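Local coordinates for proteasome assembly chaperone family protein (Pyrococcus furiosus DSM 3638, PDB 3WZ2) that is PbaA, an archaeal homolog of proteasome-assembly chaperones, and probably acts, as an oligomer, in proteasome assembly or activation, at residues B[113-117]-B[160-164]; B[109-113]-B[172-176]; B[9-15]-B[49-55]; B[191-196]-B[208-212]. All blocks are in the same frame, centred on the assembly; numbering follows the deposited sequence.

Contact 1: residues B[113-117]-B[160-164]; sequences VISLA and SGKLL
A helix laid against a sheet usually meets it through alternate strand residues, and this pair follows that principle. Residues 113-117 form an extended strand and 160-164 a regular helical turn (Leu-164 N to Ser-160 O, 3.1 Å); the axes run nearly antiparallel at 160° and approach to 8.5 Å. Val-113, Ser-115 and Ala-117 point toward the helix. Ser-160 is in register with Ser-115 (CA to CA 5.4 Å); its m rotamer sets OG 3.5 Å from Ser-115 CB and 4.0 Å from Ala-117 CB. A water bridges the two segments, donating to Leu-116 O at 2.7 Å and to Ser-160 OG at 3.2 Å. One turn on, Leu-163, with chi1 between wells at -129°, brings CG 4.1 Å from Val-113 CG1 and CD2 3.9 Å from Ser-115 OG. No direct hydrogen bond joins the segments. Instead, both serine hydroxyls bind the carboxylate of Glu-24 on strand 21-24, so this buried alpha/beta interface combines an apolar end with a shared polar site that accommodates an acidic side chain.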
# COMPACT_ATOMS: atom_id res chain seq x y z
N VAL B 113 -0.51 -34.85 7.20
CA VAL B 113 -0.31 -33.69 6.39
C VAL B 113 1.06 -33.81 5.77
O VAL B 113 2.06 -33.76 6.47
CB VAL B 113 -0.41 -32.41 7.24
CG1 VAL B 113 -0.44 -31.18 6.37
CG2 VAL B 113 -1.67 -32.46 8.11
N ILE B 114 1.12 -33.93 4.45
CA ILE B 114 2.36 -34.24 3.77
C ILE B 114 2.58 -33.17 2.71
O ILE B 114 1.79 -33.03 1.80
CB ILE B 114 2.29 -35.62 3.09
CG1 ILE B 114 2.03 -36.72 4.10
CG2 ILE B 114 3.60 -35.93 2.38
CD1 ILE B 114 1.56 -38.04 3.51
N SER B 115 3.69 -32.45 2.82
CA SER B 115 4.08 -31.53 1.77
C SER B 115 5.15 -32.14 0.87
O SER B 115 6.03 -32.84 1.32
CB SER B 115 4.60 -30.21 2.41
OG SER B 115 3.56 -29.55 3.10
N LEU B 116 5.02 -31.88 -0.42
CA LEU B 116 5.96 -32.30 -1.41
C LEU B 116 6.72 -31.09 -1.90
O LEU B 116 6.12 -30.11 -2.35
CB LEU B 116 5.22 -32.91 -2.59
CG LEU B 116 4.21 -33.98 -2.22
CD1 LEU B 116 3.62 -34.52 -3.50
CD2 LEU B 116 4.87 -35.08 -1.40
N ALA B 117 8.03 -31.11 -1.74
CA ALA B 117 8.85 -29.93 -2.01
C ALA B 117 10.11 -30.32 -2.75
O ALA B 117 10.45 -31.52 -2.84
CB ALA B 117 9.20 -29.22 -0.72
N SER B 160 5.11 -25.12 2.06
CA SER B 160 5.52 -26.41 2.63
C SER B 160 6.13 -26.22 4.00
O SER B 160 5.79 -26.91 4.95
CB SER B 160 6.50 -27.12 1.69
OG SER B 160 5.76 -27.54 0.55
N GLY B 161 7.01 -25.22 4.13
CA GLY B 161 7.57 -24.87 5.45
C GLY B 161 6.53 -24.45 6.47
O GLY B 161 6.59 -24.81 7.63
N LYS B 162 5.56 -23.65 6.04
CA LYS B 162 4.57 -23.11 6.95
C LYS B 162 3.65 -24.20 7.44
O LYS B 162 3.38 -24.28 8.61
CB LYS B 162 3.73 -22.00 6.29
CG LYS B 162 2.89 -21.20 7.30
CD LYS B 162 3.80 -20.34 8.18
CE LYS B 162 3.15 -19.80 9.42
NZ LYS B 162 2.18 -18.74 9.11
N LEU B 163 3.20 -25.04 6.53
CA LEU B 163 2.32 -26.14 6.90
C LEU B 163 2.98 -27.11 7.83
O LEU B 163 2.39 -27.57 8.79
CB LEU B 163 1.91 -26.94 5.68
CG LEU B 163 0.50 -27.29 5.32
CD1 LEU B 163 -0.44 -26.29 5.92
CD2 LEU B 163 0.32 -27.50 3.81
N LEU B 164 4.22 -27.47 7.52
CA LEU B 164 4.95 -28.37 8.41
C LEU B 164 4.82 -27.87 9.85
O LEU B 164 4.45 -28.62 10.75
CB LEU B 164 6.42 -28.41 8.01
CG LEU B 164 7.39 -29.16 8.90
CD1 LEU B 164 7.01 -30.63 8.96
CD2 LEU B 164 8.81 -28.98 8.41
O HOH W 1 6.25 -27.45 -2.60

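Contact 2: residues B[109-113]-B[172-176]; sequences NAEKV and LKSYV
Parallel strands are stitched by one residue bonding to the two neighbours of its partner, and Val-113 illustrates the rule. Residues 112-113 and 174-176 are extended, and Val-113 pairs with Ser-174 in parallel register (CA to CA 4.6 Å). Val-113 N donates to Lys-173 O at 2.9 Å, and Tyr-175 N donates to Val-113 O at 2.8 Å; a CA-H...O contact from Ser-174 CA to Val-113 O spans 3.2 Å. Before the strand, Asn-109 has positive phi (55°) and ends a helix in a Schellman motif. In the loops, a water donates to Ala-110 O (2.7 Å) and weakly to Glu-111 O (2.9 Å) while accepting from Lys-173 N (2.9 Å). Val-113 (t) and Ser-174 share one sheet face, CB to CB 4.2 Å, and Val-113 CG2 lies 4.2 Å from CD1 of Leu-172 (m, t). Tyr-175, chi1 -41°, carries its ring near Lys-112, and its hydroxyl bonds Glu-142. Lys-173 leads its amine away to salt bridges with Glu-138, Glu-139 and Glu-142 of helix 137-145. With helices 91-107 and 158-169 packed on the Val-113 face, the pair is typical of central parallel strands in a layered alpha/beta fold.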
# COMPACT_ATOMS: atom_id res chain seq x y z
N ASN B 109 -9.92 -33.85 11.86
CA ASN B 109 -8.97 -34.79 12.46
C ASN B 109 -8.15 -35.53 11.43
O ASN B 109 -8.07 -36.76 11.45
CB ASN B 109 -9.69 -35.75 13.39
CG ASN B 109 -10.57 -35.02 14.39
OD1 ASN B 109 -10.09 -34.28 15.24
ND2 ASN B 109 -11.86 -35.22 14.27
N ALA B 110 -7.49 -34.76 10.58
CA ALA B 110 -6.64 -35.29 9.54
C ALA B 110 -5.65 -36.27 10.13
O ALA B 110 -5.10 -36.05 11.19
CB ALA B 110 -5.90 -34.17 8.82
N GLU B 111 -5.43 -37.36 9.43
CA GLU B 111 -4.46 -38.37 9.84
C GLU B 111 -3.01 -37.96 9.52
O GLU B 111 -2.11 -38.21 10.30
CB GLU B 111 -4.83 -39.67 9.12
CG GLU B 111 -4.06 -40.90 9.54
CD GLU B 111 -4.34 -42.08 8.59
OE1 GLU B 111 -5.53 -42.28 8.24
OE2 GLU B 111 -3.36 -42.78 8.21
N LYS B 112 -2.80 -37.35 8.36
CA LYS B 112 -1.47 -36.94 7.92
C LYS B 112 -1.53 -35.68 7.07
O LYS B 112 -2.45 -35.49 6.29
CB LYS B 112 -0.80 -38.03 7.07
CG LYS B 112 -0.43 -39.27 7.82
CD LYS B 112 0.34 -40.25 6.96
CE LYS B 112 0.31 -41.66 7.54
NZ LYS B 112 1.65 -42.08 8.00
N VAL B 113 -0.51 -34.85 7.20
CA VAL B 113 -0.31 -33.69 6.39
C VAL B 113 1.06 -33.81 5.77
O VAL B 113 2.06 -33.76 6.47
CB VAL B 113 -0.41 -32.41 7.24
CG1 VAL B 113 -0.44 -31.18 6.37
CG2 VAL B 113 -1.67 -32.46 8.11
N LEU B 172 -1.20 -32.18 14.66
CA LEU B 172 -1.34 -33.08 13.53
C LEU B 172 0.00 -33.67 13.18
O LEU B 172 1.06 -33.14 13.53
CB LEU B 172 -1.89 -32.35 12.32
CG LEU B 172 -3.24 -31.69 12.58
CD1 LEU B 172 -3.65 -30.80 11.43
CD2 LEU B 172 -4.31 -32.77 12.86
N LYS B 173 -0.04 -34.81 12.52
CA LYS B 173 1.16 -35.47 12.05
C LYS B 173 1.50 -34.86 10.72
O LYS B 173 0.74 -34.98 9.76
CB LYS B 173 0.91 -36.99 11.92
CG LYS B 173 0.51 -37.67 13.21
CD LYS B 173 -0.01 -39.10 13.06
CE LYS B 173 1.06 -40.10 12.67
NZ LYS B 173 2.33 -39.92 13.44
N SER B 174 2.65 -34.19 10.67
CA SER B 174 3.06 -33.43 9.49
C SER B 174 4.44 -33.91 9.00
O SER B 174 5.29 -34.37 9.79
CB SER B 174 3.01 -31.91 9.70
OG SER B 174 4.02 -31.43 10.53
N TYR B 175 4.60 -33.87 7.68
CA TYR B 175 5.80 -34.28 7.01
C TYR B 175 6.07 -33.40 5.81
O TYR B 175 5.14 -32.89 5.19
CB TYR B 175 5.70 -35.71 6.49
CG TYR B 175 5.01 -36.72 7.40
CD1 TYR B 175 3.67 -36.64 7.63
CD2 TYR B 175 5.72 -37.78 8.01
CE1 TYR B 175 3.03 -37.56 8.43
CE2 TYR B 175 5.07 -38.72 8.82
CZ TYR B 175 3.72 -38.60 9.00
OH TYR B 175 3.06 -39.50 9.78
N VAL B 176 7.35 -33.24 5.47
CA VAL B 176 7.74 -32.78 4.15
C VAL B 176 8.70 -33.81 3.51
O VAL B 176 9.63 -34.27 4.14
CB VAL B 176 8.43 -31.41 4.22
CG1 VAL B 176 8.68 -30.84 2.83
CG2 VAL B 176 7.60 -30.41 5.04
O HOH W 2 -2.62 -36.14 12.31

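Contact 3: residues B[9-15]-B[49-55]; sequences PVNLVLP and IGYVDSL
Edge strands often bury one face and expose the other. On the inner face, Val-52 (t) meets Val-10 (CG1 to CG1 3.7 Å) and Leu-12 (CG2 to Leu-12 CD1 3.9 Å), while Leu-14 CD1 reaches Ile-49 CD1 at 3.8 Å. On the other face Val-13 packs over the ring of Tyr-51 (chi1 p) in a CH-pi contact, CB to centroid 3.9 Å. The backbones are antiparallel, with segment axes 4.9 Å apart at 166°. Asn-11/Asp-53 and Val-13/Tyr-51 are hydrogen-bonded pairs, each with two N-to-O bonds of 2.9-3.0 Å between the paired residues; Leu-12/Val-52 is the non-hydrogen-bonded pair between them. At the polar edge Ser-54 OG donates to Pro-9 O at 2.7 Å. Gly-50 CA lies 3.0 Å from Val-13 O, where a CB would clash. Ile-49 and Gly-50 both oppose Phe-74, forming a classic beta bulge toward strand 72-77. Helix 91-107 lies under the inner face, with Tyr-104 touching Leu-12 and Leu-14, and Trp-165 of a third subunit meets Tyr-51 edge-to-face.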
# COMPACT_ATOMS: atom_id res chain seq x y z
N PRO B 9 -11.02 -12.97 4.28
CA PRO B 9 -10.02 -12.77 3.22
C PRO B 9 -9.70 -14.02 2.41
O PRO B 9 -9.44 -13.91 1.21
CB PRO B 9 -8.76 -12.32 3.97
CG PRO B 9 -8.94 -12.85 5.36
CD PRO B 9 -10.42 -12.96 5.63
N VAL B 10 -9.68 -15.18 3.06
CA VAL B 10 -9.60 -16.45 2.35
C VAL B 10 -10.67 -17.37 2.83
O VAL B 10 -10.82 -17.54 4.02
CB VAL B 10 -8.23 -17.11 2.57
CG1 VAL B 10 -8.22 -18.53 2.07
CG2 VAL B 10 -7.14 -16.31 1.88
N ASN B 11 -11.43 -17.99 1.93
CA ASN B 11 -12.34 -19.09 2.31
C ASN B 11 -11.98 -20.37 1.64
O ASN B 11 -11.78 -20.38 0.43
CB ASN B 11 -13.81 -18.80 2.00
CG ASN B 11 -14.35 -17.69 2.87
OD1 ASN B 11 -14.98 -17.98 3.89
ND2 ASN B 11 -14.02 -16.44 2.56
N LEU B 12 -11.96 -21.46 2.38
CA LEU B 12 -11.83 -22.78 1.77
C LEU B 12 -13.18 -23.29 1.44
O LEU B 12 -13.99 -23.47 2.32
CB LEU B 12 -11.15 -23.79 2.71
CG LEU B 12 -9.77 -24.33 2.51
CD1 LEU B 12 -8.90 -23.22 1.96
CD2 LEU B 12 -9.23 -24.89 3.81
N VAL B 13 -13.42 -23.59 0.18
CA VAL B 13 -14.60 -24.33 -0.19
C VAL B 13 -14.18 -25.77 -0.36
O VAL B 13 -13.60 -26.14 -1.36
CB VAL B 13 -15.26 -23.77 -1.49
CG1 VAL B 13 -16.54 -24.53 -1.85
CG2 VAL B 13 -15.57 -22.29 -1.32
N LEU B 14 -14.50 -26.57 0.62
CA LEU B 14 -13.95 -27.90 0.73
C LEU B 14 -14.81 -28.74 1.68
O LEU B 14 -14.85 -28.44 2.87
CB LEU B 14 -12.53 -27.79 1.26
CG LEU B 14 -11.75 -29.09 1.29
CD1 LEU B 14 -11.65 -29.69 -0.10
CD2 LEU B 14 -10.36 -28.86 1.85
N PRO B 15 -15.48 -29.79 1.17
CA PRO B 15 -16.23 -30.64 2.10
C PRO B 15 -15.30 -31.37 3.07
O PRO B 15 -14.13 -31.60 2.77
CB PRO B 15 -16.96 -31.63 1.19
CG PRO B 15 -16.24 -31.60 -0.10
CD PRO B 15 -15.61 -30.24 -0.23
N ILE B 49 -12.74 -31.45 -5.87
CA ILE B 49 -13.70 -31.42 -4.76
C ILE B 49 -13.84 -30.05 -4.08
O ILE B 49 -14.74 -29.86 -3.28
CB ILE B 49 -13.41 -32.50 -3.69
CG1 ILE B 49 -12.00 -32.35 -3.09
CG2 ILE B 49 -13.60 -33.88 -4.29
CD1 ILE B 49 -11.80 -33.11 -1.79
N GLY B 50 -12.94 -29.12 -4.37
CA GLY B 50 -13.01 -27.81 -3.78
C GLY B 50 -11.94 -26.87 -4.28
O GLY B 50 -11.18 -27.18 -5.18
N TYR B 51 -11.89 -25.68 -3.67
CA TYR B 51 -11.00 -24.64 -4.11
C TYR B 51 -10.79 -23.63 -3.01
O TYR B 51 -11.53 -23.60 -2.03
CB TYR B 51 -11.54 -23.98 -5.38
CG TYR B 51 -12.95 -23.42 -5.25
CD1 TYR B 51 -14.04 -24.27 -5.23
CD2 TYR B 51 -13.17 -22.06 -5.15
CE1 TYR B 51 -15.33 -23.78 -5.13
CE2 TYR B 51 -14.46 -21.55 -5.05
CZ TYR B 51 -15.53 -22.42 -5.02
OH TYR B 51 -16.84 -21.93 -4.92
N VAL B 52 -9.80 -22.79 -3.20
CA VAL B 52 -9.60 -21.62 -2.39
C VAL B 52 -10.20 -20.40 -3.07
O VAL B 52 -10.00 -20.16 -4.26
CB VAL B 52 -8.13 -21.35 -2.18
CG1 VAL B 52 -7.92 -20.16 -1.27
CG2 VAL B 52 -7.44 -22.58 -1.64
N ASP B 53 -10.92 -19.62 -2.30
CA ASP B 53 -11.66 -18.49 -2.81
C ASP B 53 -11.20 -17.24 -2.05
O ASP B 53 -11.28 -17.19 -0.83
CB ASP B 53 -13.17 -18.71 -2.60
CG ASP B 53 -14.01 -17.57 -3.14
OD1 ASP B 53 -13.62 -16.94 -4.16
OD2 ASP B 53 -15.04 -17.28 -2.53
N SER B 54 -10.73 -16.25 -2.79
CA SER B 54 -10.28 -15.00 -2.21
C SER B 54 -10.27 -13.92 -3.25
O SER B 54 -9.86 -14.14 -4.40
CB SER B 54 -8.85 -15.19 -1.70
OG SER B 54 -8.27 -13.98 -1.22
N LEU B 55 -10.65 -12.72 -2.84
CA LEU B 55 -10.56 -11.53 -3.69
C LEU B 55 -9.13 -11.25 -4.10
O LEU B 55 -8.90 -10.50 -5.03
CB LEU B 55 -11.08 -10.29 -2.98
CG LEU B 55 -12.56 -10.35 -2.56
CD1 LEU B 55 -12.85 -9.18 -1.62
CD2 LEU B 55 -13.49 -10.34 -3.77

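Contact 4: residues B[191-196]-B[208-212]; sequences AANVVE and VEPLL
Small residues on one helix commonly receive larger apolar side chains from the next, as happens here. Residues 191-196 are regular helix, with backbone bonds Val-195 N to Ala-191 O (2.9 Å) and Glu-196 N to Ala-192 O (3.0 Å). Val-208 precedes the helix beginning at Glu-209, and its carbonyl accepts Leu-212 N at 3.0 Å and, weakly, Leu-211 N at 3.0 Å. No hydrogen bond crosses between the segments. The register is set by Ala-192 and Val-208, CA to CA 5.7 Å. Apolar packing provides the join: Ala-192 CB lies 3.9 Å from Val-208 CB, 4.0 Å from Leu-211 CD2 and 3.7 Å from Leu-212 CD2. Val-208 (m) also sets CG1 3.6 Å from CG1 of Val-195 (t), and Leu-211 (t, p) brings CD2 4.2 Å from Ala-191 CB. At the margin the aliphatic part of Glu-196 contributes CG, 4.0 Å from Val-208 CG2. Helix 209-213 thus folds back on helix 188-202 after a short connection, with Ile-35 of helix 32-43 against both: helix-helix packing by apolar side chains.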
# COMPACT_ATOMS: atom_id res chain seq x y z
N ALA B 191 10.61 -34.81 -9.16
CA ALA B 191 9.21 -35.07 -8.83
C ALA B 191 8.93 -36.56 -8.77
O ALA B 191 8.26 -37.06 -7.87
CB ALA B 191 8.28 -34.38 -9.79
N ALA B 192 9.43 -37.28 -9.74
CA ALA B 192 9.25 -38.72 -9.80
C ALA B 192 9.87 -39.39 -8.60
O ALA B 192 9.27 -40.30 -8.05
CB ALA B 192 9.84 -39.29 -11.09
N ASN B 193 11.07 -38.96 -8.21
CA ASN B 193 11.68 -39.49 -7.00
C ASN B 193 10.77 -39.30 -5.76
O ASN B 193 10.64 -40.19 -4.92
CB ASN B 193 13.03 -38.81 -6.71
CG ASN B 193 14.08 -39.06 -7.80
OD1 ASN B 193 13.98 -40.02 -8.53
ND2 ASN B 193 15.13 -38.22 -7.84
N VAL B 194 10.15 -38.13 -5.67
CA VAL B 194 9.27 -37.83 -4.55
C VAL B 194 8.00 -38.68 -4.59
O VAL B 194 7.57 -39.22 -3.58
CB VAL B 194 8.93 -36.33 -4.50
CG1 VAL B 194 7.80 -36.09 -3.54
CG2 VAL B 194 10.17 -35.56 -4.09
N VAL B 195 7.42 -38.83 -5.78
CA VAL B 195 6.26 -39.69 -5.90
C VAL B 195 6.55 -41.14 -5.50
O VAL B 195 5.74 -41.75 -4.82
CB VAL B 195 5.69 -39.67 -7.32
CG1 VAL B 195 4.61 -40.73 -7.48
CG2 VAL B 195 5.15 -38.30 -7.62
N GLU B 196 7.72 -41.65 -5.87
CA GLU B 196 8.09 -43.01 -5.45
C GLU B 196 8.09 -43.16 -3.94
O GLU B 196 7.61 -44.16 -3.43
CB GLU B 196 9.47 -43.46 -6.00
CG GLU B 196 9.49 -43.81 -7.48
CD GLU B 196 10.87 -44.24 -8.00
OE1 GLU B 196 11.86 -43.46 -7.91
OE2 GLU B 196 10.98 -45.38 -8.49
N VAL B 208 5.74 -44.23 -11.69
CA VAL B 208 6.27 -42.97 -12.22
C VAL B 208 6.76 -43.02 -13.67
O VAL B 208 7.23 -41.99 -14.19
CB VAL B 208 7.39 -42.36 -11.33
CG1 VAL B 208 6.85 -42.12 -9.94
CG2 VAL B 208 8.62 -43.23 -11.30
N GLU B 209 6.63 -44.17 -14.33
CA GLU B 209 7.12 -44.29 -15.70
C GLU B 209 6.50 -43.29 -16.67
O GLU B 209 7.22 -42.68 -17.46
CB GLU B 209 6.99 -45.73 -16.21
CG GLU B 209 7.94 -46.71 -15.53
CD GLU B 209 9.42 -46.44 -15.83
OE1 GLU B 209 9.75 -46.21 -17.02
OE2 GLU B 209 10.25 -46.47 -14.89
N PRO B 210 5.19 -43.06 -16.58
CA PRO B 210 4.62 -42.02 -17.44
C PRO B 210 5.17 -40.58 -17.22
O PRO B 210 5.26 -39.78 -18.15
CB PRO B 210 3.11 -42.08 -17.13
CG PRO B 210 2.90 -43.41 -16.51
CD PRO B 210 4.16 -43.73 -15.77
N LEU B 211 5.61 -40.30 -16.00
CA LEU B 211 6.26 -39.02 -15.68
C LEU B 211 7.64 -38.93 -16.29
O LEU B 211 8.03 -37.89 -16.82
CB LEU B 211 6.43 -38.89 -14.16
CG LEU B 211 6.57 -37.53 -13.49
CD1 LEU B 211 5.73 -36.51 -14.22
CD2 LEU B 211 6.35 -37.46 -11.97
N LEU B 212 8.43 -40.00 -16.13
CA LEU B 212 9.78 -40.01 -16.70
C LEU B 212 9.69 -39.96 -18.23
O LEU B 212 10.55 -39.37 -18.87
CB LEU B 212 10.56 -41.24 -16.23
CG LEU B 212 10.80 -41.33 -14.71
CD1 LEU B 212 11.47 -42.65 -14.36
CD2 LEU B 212 11.64 -40.17 -14.20

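In the fold
Followed from the N terminus, the chain shows how successive closures build a layered fold. Contact 3 closes first, completing a loop that holds strand 21-24 and helix 32-43 and pairing the outermost strand 11-13 with strand 47-53. Contacts 1 and 2 both start from strand 112-120 and share Val-113: contact 1 closes on helix 158-169, and contact 2 reaches onward to strand 174-181, its neighbour in the same sheet. They touch directly, with Ser-115 N 2.8 Å from Tyr-175 O. Contact 4, a short helix-to-helix closure, comes last; its Val-194 packs on Leu-116 of contact 1, linking helix 188-202 to strand 112-120. Contacts 3 and 4, centres 29 Å apart, lie on opposite sides of the chain's centre.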